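Putative oxidoreductase (Yersinia pestis, PDB 3KUX) is of unknown exact function but probably acts as an NAD(P)-dependent oxidoreductase, pairing a Rossmann nucleotide-binding domain with a C-terminal alpha/beta domain. Local coordinates at residues T135-L140 and L189-L194; H183-A188 and A217-P222; Y250-V255 and L295-G300; I333-A338 and L346-K351. One frame throughout, in Å; residues are numbered along the deposited sequence.

In the fold
All four contacts lie in the C-terminal alpha/beta domain, around its mixed sheet, rather than in the parallel Rossmann sheet. Contacts 1 and 2 share helix 176-192, their centres about 11 Å apart: the first joins that helix to helix 131-142, the second sets it on strand 214-221, and their segments alternate along the chain. Contact 3 follows, near the edge of the sheet formed by strand 290-295, and touches contact 1 through Thr135. Contact 4 comes last, where strand 346-347 forms the other edge; its centre is about 12 Å from that of contact 2 and about 31 Å from that of contact 3. The set thus runs edge to edge, packing helices and a loop on the sheet.

Contact 1. Residues T135-L140 and L189-L194; sequences TLKTLL and LQLFGL
Leu191 reaches from helix 176-192 across to helix 131-142, where Leu136, Lys137 and Leu140 receive its two methyl branches. Its CG lies beside the backbone N and anti to the carbonyl carbon (chi1 -66°), and the fork beyond opens toward the opposing helix. CD1 of Leu191 meets CD2 of Leu136 at 3.8 Å, and its CD2 rests 3.7 Å from CD1 of Leu140. Both of these leucines lie at about a right angle to Leu191, so methyl groups meet while the chains run across each other. Being four residues apart, Leu136 and Leu140 stand one turn apart on the same side of their helix, a turn closed by the bond from Leu140 N to Leu136 O (3.0 Å). Lys137 contributes differently: its CG approaches CD2 of Leu191 at 3.9 Å, lending the aliphatic base of the chain to the apolar patch while the rest continues into an exposed position. That division suits lysine to the solvent-facing border of a helix pair. Just past Leu191 the helix ends, and Gly193 takes up a positive phi of 73°, a conformation that glycine adopts easily. Beneath the pair runs strand 148-156: Phe151 touches both Leu136 and Leu191, and Val148 meets Leu140, while the far side of helix 176-192 leans through Leu189 on helix 323-342.

Contact 2. Residues H183-A188 and A217-P222; sequences HLLDQA and AVLSYP
Leu219 of strand 214-221 packs against Leu185 and Ala188 of helix 176-192, and these apolar pairs carry the contact. A single methyl group, CD2 of Leu219, serves both: it lies 4.1 Å from CD2 of Leu185 and 4.1 Å from CB of Ala188. The two leucine chains cross at about a right angle, with Leu185 bringing its end to the strand although its CB does not point there. Ala188, whose CB does face the strand, has only that one methyl to offer. CA of Ala188 and CA of Leu219, 8.7 Å apart, are the nearest such pair between the segments, and a short side chain is consistent with that approach.

Polar groups play a smaller part. The hydroxyl of Tyr221 comes no nearer than 4.0 Å from OH to the O of Ala188, a contact without a hydrogen bond; the hydroxyl instead bonds to the carbonyl of Gly193, just beyond the helix. A tyrosine fits well here, because its ring fills buried space beside the helix end while its OH satisfies a backbone carbonyl. On another side of the helix, Asp186 forms a salt bridge with Arg128.

The alternation of the strand explains the selection: Ala217, Leu219 and Tyr221 direct their side chains to the helix, whereas Val218 and Ser220 take the other face. With axes 11.3 Å apart and only 14° from parallel, this is helix-on-sheet layering, as expected for the C-terminal alpha/beta domain of this oxidoreductase family.

Contact 3. Residues Y250-V255 and L295-G300; sequences YIKFGV and LLTLPG
Tyr250 meets Leu295 across strand 280-285, which lies between their two strands in the antiparallel part of the mixed sheet of the C-terminal domain. From CB, the tyrosine ring is carried out with CG anti to the backbone N (chi1 178°). At the first ring position along this side, CD1 of Tyr250 lies 4.0 Å from CD2 of Leu295. CE1 of Tyr250 comes closest, 3.5 Å from CD2 of Leu295, and also touches the leucine CB. The methyl sits by CE1, with CD1 and CZ about equally far on either side of it along the ring, and the two side chains cross at about a right angle. The tip is polar: OH of Tyr250 is hydrogen-bonded to a water 2.7 Å away, in the ring plane. That water donates to Leu295 O at 2.6 Å and to Thr297 OG1 at 2.7 Å, tying the tyrosine to the loop after strand 290-295. Tyrosine suits the place because its ring packs beneath helix 131-142, on Thr135 and Leu139, while its hydroxyl reaches the water.

Thr297 OG1 also bonds to Asp279, and lies 3.6 Å from CE of Lys252. The ammonium group beyond makes a salt bridge with Asp276 and bends back to the following residue, where Lys252 NZ donates to Phe253 O at 2.8 Å, tilted 27° from the carbonyl plane.

Contact 4. Residues I333-A338 and L346-K351; sequences IELGIA and LPIIAK
Leu335 and Ala338 of helix 323-342 face Leu346 and Ile348 of the chain that returns after the helix, and the contact is chiefly methyl against methyl. Leu335 divides its two branches between the partners. CD1 of Leu335 lies 3.9 Å from CD1 of Leu346 and also touches the CB of that residue; CD2 of Leu335 lies 3.9 Å from CD1 of Ile348. The fork is placed there by a CG anti to the backbone N (chi1 -162°), and Leu335 lies at a slant to both partners. Leu346 also extends its CD1 past Leu335 to Ala338, meeting CB at 3.6 Å. Alanine suits this spot, one helical turn on from Leu335, because its short side chain lets the leucine methyl settle close to the helix backbone.

The segment 346-351 begins with strand 346-347, the outermost strand at one edge of the mixed sheet and antiparallel to strand 197-203. Helix 323-342 and this strand are thus consecutive elements: the chain turns back after the helix and its short strand adds to the sheet edge, a helix-on-sheet packing at the margin of the C-terminal alpha/beta domain.

Backbone polar groups are engaged separately. Leu346 forms backbone hydrogen bonds with Leu198, and Ile348 with Glu196, while the helix continues its own pattern, Ala338 N bonding to Glu334 O at 3.0 Å. Across the contact no hydrogen bond forms: the carbonyl O of Pro347 merely lies 3.8 Å from CD2 of Leu335. At Pro347, which is exposed, CB points away from the helix.

Contact 1. Residues T135-L140 and L189-L194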
# COMPACT_ATOMS: atom_id res chain seq x y z
N THR A 135 12.88 -6.33 4.69
CA THR A 135 14.28 -6.74 4.64
C THR A 135 15.18 -5.54 4.44
O THR A 135 16.20 -5.39 5.12
CB THR A 135 14.52 -7.73 3.50
OG1 THR A 135 13.67 -8.87 3.68
CG2 THR A 135 15.97 -8.18 3.50
N LEU A 136 14.79 -4.69 3.50
CA LEU A 136 15.56 -3.50 3.16
C LEU A 136 15.68 -2.52 4.33
O LEU A 136 16.79 -2.08 4.66
CB LEU A 136 14.94 -2.81 1.95
CG LEU A 136 15.65 -1.54 1.49
CD1 LEU A 136 17.10 -1.83 1.19
CD2 LEU A 136 14.93 -0.97 0.29
N LYS A 137 14.55 -2.18 4.95
CA LYS A 137 14.56 -1.31 6.14
C LYS A 137 15.62 -1.76 7.14
O LYS A 137 16.36 -0.95 7.69
CB LYS A 137 13.20 -1.28 6.82
CG LYS A 137 12.17 -0.38 6.16
CD LYS A 137 10.84 -0.40 6.92
CE LYS A 137 11.02 0.10 8.34
NZ LYS A 137 9.73 0.16 9.08
N THR A 138 15.68 -3.07 7.36
CA THR A 138 16.62 -3.65 8.31
C THR A 138 18.06 -3.53 7.83
O THR A 138 18.97 -3.29 8.63
CB THR A 138 16.28 -5.13 8.57
OG1 THR A 138 14.90 -5.25 8.92
CG2 THR A 138 17.13 -5.67 9.71
N LEU A 139 18.27 -3.69 6.53
CA LEU A 139 19.62 -3.58 5.96
C LEU A 139 20.19 -2.17 6.10
O LEU A 139 21.37 -1.99 6.39
CB LEU A 139 19.62 -4.01 4.49
CG LEU A 139 20.95 -3.83 3.75
CD1 LEU A 139 22.00 -4.79 4.29
CD2 LEU A 139 20.77 -4.02 2.25
N LEU A 140 19.34 -1.17 5.88
CA LEU A 140 19.77 0.22 5.99
C LEU A 140 20.02 0.57 7.44
O LEU A 140 20.95 1.31 7.77
CB LEU A 140 18.71 1.16 5.41
CG LEU A 140 18.28 0.93 3.96
CD1 LEU A 140 17.22 1.93 3.55
CD2 LEU A 140 19.48 0.98 3.01
N LEU A 189 9.28 7.56 0.49
CA LEU A 189 9.13 8.52 1.57
C LEU A 189 9.51 7.90 2.91
O LEU A 189 10.20 8.52 3.71
CB LEU A 189 7.69 9.06 1.62
CG LEU A 189 7.41 10.28 0.74
CD1 LEU A 189 8.02 10.11 -0.65
CD2 LEU A 189 5.91 10.54 0.65
N GLN A 190 9.06 6.67 3.15
CA GLN A 190 9.36 5.97 4.39
C GLN A 190 10.86 5.78 4.61
O GLN A 190 11.35 5.87 5.73
CB GLN A 190 8.66 4.62 4.43
CG GLN A 190 7.17 4.73 4.58
CD GLN A 190 6.78 5.45 5.85
OE1 GLN A 190 7.13 5.01 6.94
NE2 GLN A 190 6.07 6.56 5.71
N LEU A 191 11.58 5.51 3.52
CA LEU A 191 13.01 5.26 3.60
C LEU A 191 13.85 6.54 3.64
O LEU A 191 14.80 6.63 4.41
CB LEU A 191 13.47 4.38 2.43
CG LEU A 191 12.96 2.94 2.37
CD1 LEU A 191 13.28 2.32 1.02
CD2 LEU A 191 13.54 2.10 3.49
N PHE A 192 13.50 7.52 2.81
CA PHE A 192 14.37 8.69 2.62
C PHE A 192 13.71 10.03 2.90
O PHE A 192 14.35 11.07 2.79
CB PHE A 192 14.94 8.70 1.19
CG PHE A 192 15.62 7.42 0.79
CD1 PHE A 192 16.87 7.10 1.28
CD2 PHE A 192 14.99 6.54 -0.07
CE1 PHE A 192 17.50 5.92 0.91
CE2 PHE A 192 15.61 5.35 -0.45
CZ PHE A 192 16.86 5.04 0.05
N GLY A 193 12.44 10.02 3.26
CA GLY A 193 11.71 11.26 3.46
C GLY A 193 11.41 11.95 2.14
O GLY A 193 11.43 11.32 1.08
N LEU A 194 11.13 13.25 2.19
CA LEU A 194 10.73 14.00 1.01
C LEU A 194 11.91 14.38 0.14
O LEU A 194 12.95 14.78 0.65
CB LEU A 194 10.00 15.27 1.43
CG LEU A 194 8.60 15.08 2.01
CD1 LEU A 194 8.14 16.36 2.68
CD2 LEU A 194 7.63 14.66 0.90

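Contact 2. Residues H183-A188 and A217-P222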
# COMPACT_ATOMS: atom_id res chain seq x y z
N HIS A 183 2.11 2.93 -4.03
CA HIS A 183 2.89 1.93 -3.31
C HIS A 183 4.36 2.32 -3.27
O HIS A 183 4.97 2.36 -2.20
CB HIS A 183 2.73 0.55 -3.94
CG HIS A 183 1.37 -0.04 -3.74
ND1 HIS A 183 0.81 -0.22 -2.50
CD2 HIS A 183 0.46 -0.51 -4.63
CE1 HIS A 183 -0.38 -0.77 -2.63
NE2 HIS A 183 -0.62 -0.96 -3.91
N LEU A 184 4.91 2.62 -4.44
CA LEU A 184 6.33 2.92 -4.57
C LEU A 184 6.70 4.24 -3.90
O LEU A 184 7.66 4.30 -3.13
CB LEU A 184 6.72 2.95 -6.04
CG LEU A 184 6.93 1.59 -6.71
CD1 LEU A 184 6.15 0.48 -6.02
CD2 LEU A 184 6.58 1.66 -8.19
N LEU A 185 5.94 5.29 -4.18
CA LEU A 185 6.17 6.59 -3.57
C LEU A 185 6.19 6.50 -2.05
O LEU A 185 7.06 7.07 -1.39
CB LEU A 185 5.10 7.59 -4.01
CG LEU A 185 5.27 8.23 -5.40
CD1 LEU A 185 4.01 8.99 -5.80
CD2 LEU A 185 6.48 9.13 -5.43
N ASP A 186 5.23 5.77 -1.49
CA ASP A 186 5.13 5.67 -0.05
C ASP A 186 6.38 5.04 0.56
O ASP A 186 6.88 5.50 1.59
CB ASP A 186 3.90 4.88 0.36
CG ASP A 186 3.74 4.81 1.87
OD1 ASP A 186 3.70 5.88 2.51
OD2 ASP A 186 3.68 3.68 2.41
N GLN A 187 6.89 3.99 -0.08
CA GLN A 187 8.13 3.35 0.37
C GLN A 187 9.31 4.32 0.32
O GLN A 187 10.11 4.39 1.26
CB GLN A 187 8.43 2.11 -0.45
CG GLN A 187 7.47 0.95 -0.21
CD GLN A 187 7.88 -0.30 -0.96
OE1 GLN A 187 7.38 -1.40 -0.67
NE2 GLN A 187 8.79 -0.16 -1.92
N ALA A 188 9.43 5.05 -0.78
CA ALA A 188 10.50 6.03 -0.94
C ALA A 188 10.47 7.07 0.18
O ALA A 188 11.51 7.42 0.75
CB ALA A 188 10.40 6.70 -2.29
N ALA A 217 9.87 7.49 -12.68
CA ALA A 217 9.95 8.66 -11.80
C ALA A 217 11.31 8.79 -11.16
O ALA A 217 11.88 7.81 -10.69
CB ALA A 217 8.88 8.57 -10.72
N VAL A 218 11.82 10.02 -11.13
CA VAL A 218 13.07 10.31 -10.46
C VAL A 218 12.84 11.30 -9.32
O VAL A 218 12.39 12.42 -9.55
CB VAL A 218 14.10 10.91 -11.43
CG1 VAL A 218 15.37 11.31 -10.69
CG2 VAL A 218 14.41 9.92 -12.55
N LEU A 219 13.14 10.87 -8.10
CA LEU A 219 13.07 11.74 -6.92
C LEU A 219 14.48 12.15 -6.53
O LEU A 219 15.34 11.29 -6.33
CB LEU A 219 12.39 11.03 -5.75
CG LEU A 219 10.89 10.73 -5.89
CD1 LEU A 219 10.63 9.80 -7.07
CD2 LEU A 219 10.34 10.14 -4.60
N SER A 220 14.70 13.45 -6.41
CA SER A 220 16.05 13.98 -6.21
C SER A 220 16.31 14.48 -4.77
O SER A 220 15.52 15.25 -4.21
CB SER A 220 16.33 15.09 -7.22
OG SER A 220 17.72 15.26 -7.40
N TYR A 221 17.41 14.02 -4.19
CA TYR A 221 17.84 14.45 -2.86
C TYR A 221 19.29 14.94 -2.89
O TYR A 221 20.07 14.55 -3.75
CB TYR A 221 17.77 13.28 -1.87
CG TYR A 221 16.44 12.58 -1.73
CD1 TYR A 221 15.68 12.75 -0.58
CD2 TYR A 221 15.96 11.73 -2.71
CE1 TYR A 221 14.46 12.11 -0.42
CE2 TYR A 221 14.75 11.08 -2.57
CZ TYR A 221 14.01 11.27 -1.42
OH TYR A 221 12.80 10.63 -1.27
N PRO A 222 19.66 15.79 -1.92
CA PRO A 222 21.07 16.12 -1.78
C PRO A 222 21.91 14.84 -1.70
O PRO A 222 21.82 14.10 -0.72
CB PRO A 222 21.12 16.86 -0.44
CG PRO A 222 19.76 17.43 -0.27
CD PRO A 222 18.82 16.45 -0.90

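Contact 3. Residues Y250-V255 and L295-G300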
# COMPACT_ATOMS: atom_id res chain seq x y z
N TYR A 250 22.73 -3.71 -2.81
CA TYR A 250 21.74 -4.76 -2.59
C TYR A 250 20.84 -4.85 -3.82
O TYR A 250 20.21 -3.87 -4.21
CB TYR A 250 20.91 -4.43 -1.35
CG TYR A 250 19.80 -5.40 -1.02
CD1 TYR A 250 20.08 -6.70 -0.59
CD2 TYR A 250 18.46 -5.01 -1.09
CE1 TYR A 250 19.06 -7.58 -0.27
CE2 TYR A 250 17.44 -5.89 -0.77
CZ TYR A 250 17.75 -7.18 -0.36
OH TYR A 250 16.74 -8.05 -0.05
N ILE A 251 20.81 -6.02 -4.46
CA ILE A 251 19.88 -6.25 -5.56
C ILE A 251 18.92 -7.38 -5.18
O ILE A 251 19.36 -8.47 -4.79
CB ILE A 251 20.61 -6.63 -6.89
CG1 ILE A 251 21.45 -5.46 -7.41
CG2 ILE A 251 19.61 -7.01 -7.95
CD1 ILE A 251 22.86 -5.44 -6.89
N LYS A 252 17.62 -7.12 -5.29
CA LYS A 252 16.63 -8.16 -5.03
C LYS A 252 15.65 -8.37 -6.18
O LYS A 252 15.16 -7.40 -6.77
CB LYS A 252 15.85 -7.89 -3.74
CG LYS A 252 14.63 -8.81 -3.61
CD LYS A 252 14.37 -9.25 -2.17
CE LYS A 252 13.73 -10.63 -2.12
NZ LYS A 252 12.56 -10.76 -3.04
N PHE A 253 15.35 -9.64 -6.46
CA PHE A 253 14.38 -10.02 -7.49
C PHE A 253 13.08 -10.61 -6.91
O PHE A 253 13.04 -11.04 -5.76
CB PHE A 253 15.00 -11.02 -8.45
CG PHE A 253 15.86 -10.40 -9.49
CD1 PHE A 253 15.38 -10.21 -10.78
CD2 PHE A 253 17.16 -10.01 -9.19
CE1 PHE A 253 16.18 -9.64 -11.77
CE2 PHE A 253 17.97 -9.44 -10.17
CZ PHE A 253 17.48 -9.25 -11.46
N GLY A 254 12.04 -10.63 -7.73
CA GLY A 254 10.73 -11.13 -7.32
C GLY A 254 9.85 -10.06 -6.72
O GLY A 254 10.29 -8.94 -6.46
N VAL A 255 8.58 -10.40 -6.50
CA VAL A 255 7.66 -9.55 -5.74
C VAL A 255 7.27 -10.25 -4.44
O VAL A 255 7.55 -11.44 -4.26
CB VAL A 255 6.38 -9.22 -6.53
CG1 VAL A 255 6.72 -8.46 -7.78
CG2 VAL A 255 5.59 -10.49 -6.85
N LEU A 295 21.31 -12.18 1.23
CA LEU A 295 20.76 -11.65 2.46
C LEU A 295 19.41 -12.30 2.75
O LEU A 295 18.48 -12.21 1.95
CB LEU A 295 20.59 -10.14 2.36
CG LEU A 295 19.84 -9.47 3.51
CD1 LEU A 295 20.68 -9.49 4.77
CD2 LEU A 295 19.47 -8.05 3.13
N LEU A 296 19.32 -12.94 3.91
CA LEU A 296 18.09 -13.59 4.35
C LEU A 296 16.90 -12.63 4.26
O LEU A 296 16.90 -11.59 4.90
CB LEU A 296 18.25 -14.06 5.79
CG LEU A 296 17.05 -14.75 6.42
CD1 LEU A 296 16.89 -16.14 5.83
CD2 LEU A 296 17.20 -14.80 7.94
N THR A 297 15.90 -13.00 3.47
CA THR A 297 14.73 -12.14 3.27
C THR A 297 13.67 -12.32 4.36
O THR A 297 13.11 -13.41 4.50
CB THR A 297 14.06 -12.43 1.91
OG1 THR A 297 15.00 -12.23 0.86
CG2 THR A 297 12.87 -11.53 1.70
N LEU A 298 13.38 -11.27 5.11
CA LEU A 298 12.29 -11.33 6.07
C LEU A 298 10.97 -11.67 5.38
O LEU A 298 10.73 -11.25 4.24
CB LEU A 298 12.16 -10.02 6.83
CG LEU A 298 13.43 -9.62 7.58
CD1 LEU A 298 13.21 -8.34 8.37
CD2 LEU A 298 13.90 -10.74 8.48
N PRO A 299 10.11 -12.46 6.04
CA PRO A 299 8.81 -12.78 5.47
C PRO A 299 7.90 -11.56 5.38
O PRO A 299 7.96 -10.67 6.23
CB PRO A 299 8.23 -13.79 6.47
CG PRO A 299 9.42 -14.34 7.20
CD PRO A 299 10.43 -13.25 7.24
N GLY A 300 7.06 -11.52 4.34
CA GLY A 300 6.05 -10.48 4.22
C GLY A 300 5.12 -10.59 5.40
O GLY A 300 4.98 -11.66 5.99
O HOH W 1 17.12 -10.69 0.37

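Contact 4. Residues I333-A338 and L346-K351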
# COMPACT_ATOMS: atom_id res chain seq x y z
N ILE A 333 1.54 12.11 -6.19
CA ILE A 333 0.86 11.51 -7.32
C ILE A 333 0.42 12.62 -8.27
O ILE A 333 0.65 12.54 -9.47
CB ILE A 333 -0.34 10.65 -6.90
CG1 ILE A 333 0.14 9.40 -6.17
CG2 ILE A 333 -1.15 10.22 -8.11
CD1 ILE A 333 0.75 8.36 -7.10
N GLU A 334 -0.18 13.67 -7.72
CA GLU A 334 -0.60 14.79 -8.54
C GLU A 334 0.61 15.51 -9.14
O GLU A 334 0.61 15.89 -10.31
CB GLU A 334 -1.45 15.78 -7.74
CG GLU A 334 -2.87 15.29 -7.47
CD GLU A 334 -3.83 16.44 -7.17
OE1 GLU A 334 -3.39 17.61 -7.17
OE2 GLU A 334 -5.03 16.16 -6.93
N LEU A 335 1.65 15.69 -8.32
CA LEU A 335 2.85 16.38 -8.77
C LEU A 335 3.50 15.62 -9.93
O LEU A 335 4.11 16.23 -10.81
CB LEU A 335 3.84 16.58 -7.63
CG LEU A 335 4.93 17.65 -7.84
CD1 LEU A 335 4.31 18.99 -8.22
CD2 LEU A 335 5.82 17.80 -6.61
N GLY A 336 3.35 14.30 -9.92
CA GLY A 336 3.86 13.47 -11.01
C GLY A 336 3.16 13.82 -12.31
O GLY A 336 3.81 13.99 -13.35
N ILE A 337 1.83 13.93 -12.25
CA ILE A 337 1.01 14.33 -13.39
C ILE A 337 1.44 15.69 -13.92
O ILE A 337 1.61 15.86 -15.12
CB ILE A 337 -0.48 14.42 -13.02
CG1 ILE A 337 -0.99 13.08 -12.47
CG2 ILE A 337 -1.30 14.87 -14.22
CD1 ILE A 337 -1.05 11.99 -13.51
N ALA A 338 1.58 16.66 -13.03
CA ALA A 338 1.99 18.00 -13.42
C ALA A 338 3.37 17.94 -14.07
O ALA A 338 3.58 18.46 -15.16
CB ALA A 338 2.01 18.93 -12.23
N LEU A 346 9.69 18.97 -10.96
CA LEU A 346 9.03 20.00 -10.17
C LEU A 346 9.42 19.89 -8.70
O LEU A 346 9.69 18.80 -8.21
CB LEU A 346 7.51 19.90 -10.32
CG LEU A 346 6.96 20.28 -11.70
CD1 LEU A 346 5.50 19.88 -11.85
CD2 LEU A 346 7.15 21.77 -11.96
N PRO A 347 9.45 21.03 -7.99
CA PRO A 347 9.86 21.03 -6.60
C PRO A 347 8.71 20.71 -5.66
O PRO A 347 7.57 21.09 -5.93
CB PRO A 347 10.31 22.48 -6.38
CG PRO A 347 9.48 23.27 -7.31
CD PRO A 347 9.20 22.39 -8.50
N ILE A 348 9.01 20.00 -4.58
CA ILE A 348 8.08 19.79 -3.49
C ILE A 348 8.05 21.05 -2.63
O ILE A 348 9.10 21.60 -2.29
CB ILE A 348 8.51 18.61 -2.61
CG1 ILE A 348 8.26 17.28 -3.33
CG2 ILE A 348 7.79 18.64 -1.26
CD1 ILE A 348 9.11 17.07 -4.55
N ILE A 349 6.85 21.51 -2.28
CA ILE A 349 6.70 22.74 -1.51
C ILE A 349 5.69 22.61 -0.37
O ILE A 349 5.14 21.53 -0.13
CB ILE A 349 6.26 23.93 -2.41
CG1 ILE A 349 6.82 23.77 -3.83
CG2 ILE A 349 6.68 25.26 -1.79
CD1 ILE A 349 6.14 24.65 -4.86
N ALA A 350 5.47 23.72 0.34
CA ALA A 350 4.43 23.82 1.37
C ALA A 350 4.56 22.81 2.52
O ALA A 350 3.60 22.10 2.84
CB ALA A 350 3.04 23.74 0.74
N LYS A 351 5.74 22.76 3.13
CA LYS A 351 5.98 21.83 4.24
C LYS A 351 5.87 22.54 5.59
O LYS A 351 6.67 23.43 5.90
CB LYS A 351 7.35 21.16 4.08
CG LYS A 351 7.54 20.44 2.75
CD LYS A 351 8.92 19.82 2.63
CE LYS A 351 10.03 20.85 2.79
NZ LYS A 351 9.98 21.91 1.74